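Local coordinates for IPT/TIG domain-containing protein BACOVA_02650 (Bacteroides ovatus, PDB 5E7H) that binds polysaccharide at the cell surface and probably mediates xyloglucan binding before the glucan is carried into the periplasm for degradation, at residues S10-V14 and L162-C166; V32-F38 and P62-I68. One frame throughout, in Å; residues are numbered along the deposited sequence.

Contact 1. Residues S10-V14 and L162-C166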
ATOM      1  N   SER A  10      -6.397  -4.035   2.912  1.00 15.52           N
ATOM      2  CA  SER A  10      -4.971  -3.732   2.888  1.00 14.89           C
ATOM      3  C   SER A  10      -4.212  -4.650   3.832  1.00 16.09           C
ATOM      4  O   SER A  10      -4.790  -5.124   4.810  1.00 17.92           O
ATOM      5  CB  SER A  10      -4.726  -2.281   3.274  1.00 15.17           C
ATOM      6  OG  SER A  10      -3.343  -2.010   3.352  1.00 14.67           O
ATOM      7  N   THR A  11      -2.947  -4.907   3.523  1.00 16.51           N
ATOM      8  CA  THR A  11      -2.055  -5.605   4.458  1.00 16.06           C
ATOM      9  C   THR A  11      -1.426  -4.642   5.469  1.00 15.57           C
ATOM     10  O   THR A  11      -0.832  -5.081   6.440  1.00 16.36           O
ATOM     11  CB  THR A  11      -0.930  -6.354   3.717  1.00 16.61           C
ATOM     12  OG1 THR A  11      -0.123  -5.422   3.001  1.00 18.02           O
ATOM     13  CG2 THR A  11      -1.486  -7.390   2.744  1.00 21.11           C
ATOM     14  N   MET A  12      -1.538  -3.329   5.260  1.00 14.12           N
ATOM     15  CA  MET A  12      -0.924  -2.377   6.188  1.00 14.72           C
ATOM     16  C   MET A  12      -1.746  -1.097   6.223  1.00 15.11           C
ATOM     17  O   MET A  12      -1.258  -0.015   5.897  1.00 17.16           O
ATOM     18  CB  MET A  12       0.532  -2.098   5.815  1.00 15.47           C
ATOM     19  CG  MET A  12       1.311  -1.459   6.967  1.00 15.20           C
ATOM     20  SD  MET A  12       3.103  -1.436   6.703  1.00 17.53           S
ATOM     21  CE  MET A  12       3.475  -3.121   7.094  1.00 19.02           C
ATOM     22  N   PRO A  13      -3.002  -1.229   6.641  1.00 13.99           N
ATOM     23  CA  PRO A  13      -3.861  -0.043   6.730  1.00 15.14           C
ATOM     24  C   PRO A  13      -3.324   0.942   7.741  1.00 16.94           C
ATOM     25  O   PRO A  13      -2.824   0.567   8.799  1.00 16.71           O
ATOM     26  CB  PRO A  13      -5.213  -0.611   7.151  1.00 16.48           C
ATOM     27  CG  PRO A  13      -4.919  -1.931   7.769  1.00 17.96           C
ATOM     28  CD  PRO A  13      -3.690  -2.451   7.081  1.00 15.51           C
ATOM     29  N   VAL A  14      -3.448   2.224   7.408  1.00 16.20           N
ATOM     30  CA  VAL A  14      -3.050   3.290   8.321  1.00 16.37           C
ATOM     31  C   VAL A  14      -3.870   3.254   9.612  1.00 15.64           C
ATOM     32  O   VAL A  14      -5.097   3.030   9.600  1.00 16.08           O
ATOM     33  CB  VAL A  14      -3.197   4.667   7.607  1.00 16.94           C
ATOM     34  CG1 VAL A  14      -2.917   5.835   8.565  1.00 17.97           C
ATOM     35  CG2 VAL A  14      -2.266   4.734   6.414  1.00 17.57           C
ATOM     36  N   LEU A 162       4.726  -5.392  -5.707  1.00 14.36           N
ATOM     37  CA  LEU A 162       4.992  -4.153  -4.988  1.00 13.06           C
ATOM     38  C   LEU A 162       3.666  -3.613  -4.501  1.00 13.67           C
ATOM     39  O   LEU A 162       2.758  -3.397  -5.305  1.00 16.31           O
ATOM     40  CB  LEU A 162       5.672  -3.127  -5.888  1.00 14.58           C
ATOM     41  CG  LEU A 162       5.917  -1.756  -5.280  1.00 15.87           C
ATOM     42  CD1 LEU A 162       6.993  -1.830  -4.204  1.00 15.18           C
ATOM     43  CD2 LEU A 162       6.302  -0.771  -6.354  1.00 17.48           C
ATOM     44  N   GLN A 163       3.567  -3.387  -3.198  1.00 12.73           N
ATOM     45  CA  GLN A 163       2.381  -2.786  -2.583  1.00 13.44           C
ATOM     46  C   GLN A 163       2.789  -1.484  -1.938  1.00 13.51           C
ATOM     47  O   GLN A 163       3.937  -1.316  -1.504  1.00 14.31           O
ATOM     48  CB  GLN A 163       1.762  -3.684  -1.509  1.00 18.46           C
ATOM     49  CG  GLN A 163       1.143  -4.942  -1.971  1.00 24.35           C
ATOM     50  CD  GLN A 163       0.516  -5.690  -0.801  1.00 20.02           C
ATOM     51  OE1 GLN A 163       0.970  -5.586   0.348  1.00 18.43           O
ATOM     52  NE2 GLN A 163      -0.520  -6.439  -1.091  1.00 21.47           N
ATOM     53  N   PHE A 164       1.833  -0.578  -1.800  1.00 12.46           N
ATOM     54  CA  PHE A 164       2.071   0.656  -1.052  1.00 12.17           C
ATOM     55  C   PHE A 164       0.724   1.233  -0.712  1.00 13.11           C
ATOM     56  O   PHE A 164      -0.267   0.883  -1.339  1.00 14.83           O
ATOM     57  CB  PHE A 164       2.917   1.678  -1.837  1.00 13.29           C
ATOM     58  CG  PHE A 164       2.432   1.971  -3.234  1.00 14.43           C
ATOM     59  CD1 PHE A 164       2.838   1.189  -4.319  1.00 15.16           C
ATOM     60  CD2 PHE A 164       1.601   3.056  -3.485  1.00 15.55           C
ATOM     61  CE1 PHE A 164       2.398   1.472  -5.617  1.00 16.71           C
ATOM     62  CE2 PHE A 164       1.178   3.343  -4.775  1.00 17.69           C
ATOM     63  CZ  PHE A 164       1.560   2.550  -5.826  1.00 15.60           C
ATOM     64  N   GLU A 165       0.709   2.122   0.258  1.00 11.47           N
ATOM     65  CA  GLU A 165      -0.511   2.839   0.598  1.00 12.53           C
ATOM     66  C   GLU A 165      -0.487   4.148  -0.146  1.00 13.52           C
ATOM     67  O   GLU A 165       0.569   4.770  -0.302  1.00 12.19           O
ATOM     68  CB  GLU A 165      -0.605   3.067   2.092  1.00 12.79           C
ATOM     69  CG  GLU A 165      -1.887   2.552   2.719  1.00 17.51           C
ATOM     70  CD  GLU A 165      -2.072   1.044   2.604  1.00 20.23           C
ATOM     71  OE1 GLU A 165      -3.202   0.581   2.833  1.00 20.43           O
ATOM     72  OE2 GLU A 165      -1.096   0.323   2.332  1.00 20.59           O
ATOM     73  N   CYS A 166      -1.660   4.581  -0.587  1.00 11.90           N
ATOM     74  CA  CYS A 166      -1.791   5.804  -1.375  1.00 13.06           C
ATOM     75  C   CYS A 166      -3.057   6.550  -0.971  1.00 14.89           C
ATOM     76  O   CYS A 166      -4.096   5.930  -0.727  1.00 14.12           O
ATOM     77  CB  CYS A 166      -1.824   5.454  -2.837  1.00 13.61           C
ATOM     78  SG  CYS A 166      -1.818   6.872  -3.961  1.00 15.83           S
TER
HETATM   79  O   HOH W   1      -4.843   2.591   4.972  1.00 29.60           O
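T11 and P13 run past Q163 and E165 with their CA atoms 8.8 Å (T11 to Q163) and 7.6 Å (P13 to E165) apart, so side chains have to span the gap. E165 does most of this. Bent at chi2 (63°), it brings its carboxylate to the loop, where S10 OG donates to the syn lone pair of E165 OE1 at 2.6 Å. S10 OG also accepts from M12 N at 2.9 Å, an ST turn that ties the serine to its own loop. OE2 of E165 forms a salt bridge with R256, so the carboxylate is gripped from two domains. A water that accepts from V14 N sits 3.4 Å from E165 OE1, a weak link. Beside this group T11 and Q163 cross at nearly a right angle; T11 OG1 and Q163 OE1 lie 2.9 Å apart, and R256 NE bonds to both. With an alanine at E165, S10 OG would probably lose its carboxylate acceptor and R256 NH2 the negative charge it pairs with. This is a polar, buried domain interface: a loop between strands 4-8 and 18-24 of the IPT/TIG domain docks on strand 160-168 of the xyloglucan-binding domain.

Contact 2. Residues V32-F38 and P62-I68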
ATOM      1  N   VAL A  32     -12.898 -10.227  16.579  1.00 25.83           N
ATOM      2  CA  VAL A  32     -11.928  -9.977  15.515  1.00 25.44           C
ATOM      3  C   VAL A  32     -10.588  -9.667  16.177  1.00 28.48           C
ATOM      4  O   VAL A  32     -10.429  -8.630  16.826  1.00 27.98           O
ATOM      5  CB  VAL A  32     -12.351  -8.817  14.574  1.00 25.09           C
ATOM      6  CG1 VAL A  32     -11.253  -8.497  13.559  1.00 22.78           C
ATOM      7  CG2 VAL A  32     -13.640  -9.180  13.846  1.00 27.19           C
ATOM      8  N   ASN A  33      -9.638 -10.590  16.031  1.00 25.22           N
ATOM      9  CA  ASN A  33      -8.329 -10.455  16.652  1.00 23.10           C
ATOM     10  C   ASN A  33      -7.294 -10.038  15.626  1.00 23.86           C
ATOM     11  O   ASN A  33      -7.213 -10.620  14.552  1.00 21.92           O
ATOM     12  CB  ASN A  33      -7.894 -11.758  17.318  1.00 24.32           C
ATOM     13  CG  ASN A  33      -6.512 -11.656  17.924  1.00 27.35           C
ATOM     14  OD1 ASN A  33      -5.530 -11.988  17.282  1.00 28.47           O
ATOM     15  ND2 ASN A  33      -6.430 -11.156  19.161  1.00 31.36           N
ATOM     16  N   ILE A  34      -6.517  -9.018  15.974  1.00 20.19           N
ATOM     17  CA  ILE A  34      -5.454  -8.507  15.134  1.00 18.57           C
ATOM     18  C   ILE A  34      -4.083  -9.006  15.574  1.00 19.94           C
ATOM     19  O   ILE A  34      -3.571  -8.592  16.618  1.00 19.50           O
ATOM     20  CB  ILE A  34      -5.439  -6.972  15.149  1.00 17.08           C
ATOM     21  CG1 ILE A  34      -6.827  -6.383  14.861  1.00 20.22           C
ATOM     22  CG2 ILE A  34      -4.444  -6.454  14.135  1.00 17.62           C
ATOM     23  CD1 ILE A  34      -7.511  -6.837  13.568  1.00 20.89           C
ATOM     24  N   ASN A  35      -3.537  -9.954  14.807  1.00 19.76           N
ATOM     25  CA  ASN A  35      -2.157 -10.428  14.951  1.00 20.02           C
ATOM     26  C   ASN A  35      -1.831 -10.966  16.333  1.00 21.07           C
ATOM     27  O   ASN A  35      -0.672 -10.955  16.737  1.00 21.82           O
ATOM     28  CB  ASN A  35      -1.171  -9.304  14.570  1.00 18.32           C
ATOM     29  CG  ASN A  35      -1.204  -8.984  13.087  1.00 17.41           C
ATOM     30  OD1 ASN A  35      -2.120  -9.410  12.376  1.00 18.12           O
ATOM     31  ND2 ASN A  35      -0.193  -8.259  12.604  1.00 17.72           N
ATOM     32  N   GLY A  36      -2.854 -11.484  17.014  1.00 21.08           N
ATOM     33  CA  GLY A  36      -2.747 -11.985  18.383  1.00 24.30           C
ATOM     34  C   GLY A  36      -2.227 -10.940  19.382  1.00 30.20           C
ATOM     35  O   GLY A  36      -1.651 -11.285  20.419  1.00 30.44           O
ATOM     36  N   GLU A  37      -2.482  -9.667  19.093  1.00 22.92           N
ATOM     37  CA  GLU A  37      -2.059  -8.581  19.978  1.00 24.00           C
ATOM     38  C   GLU A  37      -3.218  -7.848  20.630  1.00 24.52           C
ATOM     39  O   GLU A  37      -3.130  -7.480  21.796  1.00 27.30           O
ATOM     40  CB  GLU A  37      -1.210  -7.583  19.204  1.00 23.40           C
ATOM     41  CG  GLU A  37       0.101  -8.198  18.775  1.00 24.36           C
ATOM     42  CD  GLU A  37       1.048  -7.226  18.115  1.00 31.66           C
ATOM     43  OE1 GLU A  37       0.916  -5.995  18.324  1.00 27.17           O
ATOM     44  OE2 GLU A  37       1.932  -7.708  17.376  1.00 35.27           O
ATOM     45  N   PHE A  38      -4.285  -7.620  19.877  1.00 21.13           N
ATOM     46  CA  PHE A  38      -5.468  -6.954  20.432  1.00 22.45           C
ATOM     47  C   PHE A  38      -6.720  -7.315  19.648  1.00 24.48           C
ATOM     48  O   PHE A  38      -6.631  -7.715  18.491  1.00 23.48           O
ATOM     49  CB  PHE A  38      -5.267  -5.430  20.444  1.00 23.23           C
ATOM     50  CG  PHE A  38      -4.987  -4.828  19.085  1.00 21.17           C
ATOM     51  CD1 PHE A  38      -3.677  -4.692  18.597  1.00 19.13           C
ATOM     52  CD2 PHE A  38      -6.025  -4.387  18.271  1.00 21.24           C
ATOM     53  CE1 PHE A  38      -3.429  -4.150  17.360  1.00 20.98           C
ATOM     54  CE2 PHE A  38      -5.774  -3.846  17.035  1.00 21.32           C
ATOM     55  CZ  PHE A  38      -4.475  -3.721  16.567  1.00 20.71           C
ATOM     56  N   PRO A  62      -0.348  -2.984  15.026  1.00 17.39           N
ATOM     57  CA  PRO A  62       0.381  -4.165  15.508  1.00 20.22           C
ATOM     58  C   PRO A  62       1.888  -3.913  15.555  1.00 17.19           C
ATOM     59  O   PRO A  62       2.404  -3.227  14.680  1.00 19.48           O
ATOM     60  CB  PRO A  62       0.056  -5.236  14.451  1.00 23.25           C
ATOM     61  CG  PRO A  62      -1.072  -4.701  13.652  1.00 22.54           C
ATOM     62  CD  PRO A  62      -1.032  -3.221  13.742  1.00 17.49           C
ATOM     63  N   THR A  63       2.571  -4.492  16.544  1.00 21.08           N
ATOM     64  CA  THR A  63       4.013  -4.354  16.672  1.00 22.83           C
ATOM     65  C   THR A  63       4.742  -5.462  15.914  1.00 19.96           C
ATOM     66  O   THR A  63       5.946  -5.357  15.694  1.00 21.72           O
ATOM     67  CB  THR A  63       4.461  -4.385  18.155  1.00 22.48           C
ATOM     68  OG1 THR A  63       4.258  -5.687  18.700  1.00 27.39           O
ATOM     69  CG2 THR A  63       3.663  -3.373  18.992  1.00 29.21           C
ATOM     70  N   GLN A  64       4.012  -6.504  15.506  1.00 17.53           N
ATOM     71  CA  GLN A  64       4.583  -7.645  14.780  1.00 17.39           C
ATOM     72  C   GLN A  64       3.633  -8.052  13.677  1.00 20.39           C
ATOM     73  O   GLN A  64       2.441  -7.741  13.728  1.00 18.29           O
ATOM     74  CB  GLN A  64       4.822  -8.842  15.698  1.00 19.86           C
ATOM     75  CG  GLN A  64       5.740  -8.570  16.868  1.00 22.88           C
ATOM     76  CD  GLN A  64       5.874  -9.769  17.780  1.00 25.24           C
ATOM     77  OE1 GLN A  64       5.090 -10.720  17.701  1.00 27.94           O
ATOM     78  NE2 GLN A  64       6.869  -9.730  18.652  1.00 31.22           N
ATOM     79  N   SER A  65       4.157  -8.757  12.683  1.00 16.53           N
ATOM     80  CA  SER A  65       3.335  -9.354  11.649  1.00 15.42           C
ATOM     81  C   SER A  65       2.463 -10.470  12.250  1.00 15.27           C
ATOM     82  O   SER A  65       2.689 -10.932  13.360  1.00 18.34           O
ATOM     83  CB  SER A  65       4.206  -9.909  10.534  1.00 18.06           C
ATOM     84  OG  SER A  65       5.106 -10.878  11.049  1.00 18.03           O
ATOM     85  N   GLY A  66       1.440 -10.876  11.506  1.00 15.40           N
ATOM     86  CA  GLY A  66       0.500 -11.874  11.984  1.00 16.44           C
ATOM     87  C   GLY A  66      -0.664 -12.002  11.029  1.00 15.71           C
ATOM     88  O   GLY A  66      -0.538 -11.693   9.848  1.00 16.61           O
ATOM     89  N   HIS A  67      -1.796 -12.485  11.544  1.00 18.74           N
ATOM     90  CA  HIS A  67      -3.005 -12.615  10.750  1.00 18.11           C
ATOM     91  C   HIS A  67      -4.201 -12.085  11.514  1.00 19.41           C
ATOM     92  O   HIS A  67      -4.175 -12.012  12.740  1.00 21.13           O
ATOM     93  CB  HIS A  67      -3.243 -14.070  10.368  1.00 20.33           C
ATOM     94  CG  HIS A  67      -2.107 -14.671   9.609  1.00 20.20           C
ATOM     95  ND1 HIS A  67      -2.009 -14.582   8.237  1.00 24.47           N
ATOM     96  CD2 HIS A  67      -0.998 -15.327  10.026  1.00 21.80           C
ATOM     97  CE1 HIS A  67      -0.896 -15.174   7.841  1.00 25.83           C
ATOM     98  NE2 HIS A  67      -0.263 -15.631   8.906  1.00 20.89           N
ATOM     99  N   ILE A  68      -5.242 -11.721  10.779  1.00 19.37           N
ATOM    100  CA  ILE A  68      -6.527 -11.401  11.389  1.00 19.04           C
ATOM    101  C   ILE A  68      -7.362 -12.661  11.549  1.00 20.58           C
ATOM    102  O   ILE A  68      -7.484 -13.458  10.617  1.00 24.09           O
ATOM    103  CB  ILE A  68      -7.296 -10.369  10.543  1.00 17.69           C
ATOM    104  CG1 ILE A  68      -6.476  -9.078  10.369  1.00 18.58           C
ATOM    105  CG2 ILE A  68      -8.661 -10.073  11.178  1.00 20.81           C
ATOM    106  CD1 ILE A  68      -7.096  -8.087   9.430  1.00 20.16           C
TER
HETATM  107  O   HOH W   2      -5.167 -13.409  14.891  1.00 27.97           O
HETATM  108  O   HOH W   3       2.325 -10.567  17.789  1.00 28.19           O
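I34 and I68 form an antiparallel, non-hydrogen-bonded pair where strands 31-34 and 68-72 meet inside the IPT/TIG domain, and beyond them the contact passes from sheet pairing to the clasp of a turn by a loop. The two isoleucines lie side by side, I34 CD1 4.0 Å from I68 CG1, while the pyrrolidine of P62 reaches the other branch of I34, P62 CG to I34 CG2 at 3.8 Å. At the sheet's end N35 takes over. Its backbone N bonds to H67 O, and its side-chain ND2 gives a hydrogen to Q64 O at 2.9 Å, lying in the plane of that carbonyl and on a lone pair; F83 O is a second acceptor for ND2. G66 lies so close against N35 that a beta carbon there would run into N35 CB. N35 and G36, both in the left-handed helical region (phi 57°), form the type I'-like turn between strands 31-34 and 38-40, and E37 and F38 opposite I34 form a classic beta bulge in this hairpin. The IPT/TIG domain is an immunoglobulin-like (E-set) sandwich. E37, extended beyond CG (chi2 -175°), lays its carboxylate against the T63-Q64 backbone of the loop: E37 OE1 accepts from T63 N at 2.9 Å on its syn lone pair, almost straight at 171°, and a weak bond from Q64 N reaches E37 OE2 at 3.0 Å. A water in reach of both probably bridges E37 OE2 and Q64 OE1. The F38 ring brings CE1 to within 4.0 Å of P62 N, edge on, with I34 CB over one face.

How the contacts relate
Both segments of contact 2 fall, in sequence, between the two of contact 1: 10-14 comes first, then 32-38 and 62-68, and far later 162-166. Their centres lie 16 Å apart and their nearest atoms about 6 Å, without touching. Contact 2 is internal to the IPT/TIG domain, holding its sheet of strands 38-40, 31-34, 68-72 and 75-78 to the loop before strand 68-72; contact 1 joins that domain to the xyloglucan-binding domain. The segment leading from one domain to the other meets both: F83 touches P13 and I34, and Y84 touches P62 while bonding to T11 and P13. The F83-Y84 segment therefore lies against both contacts.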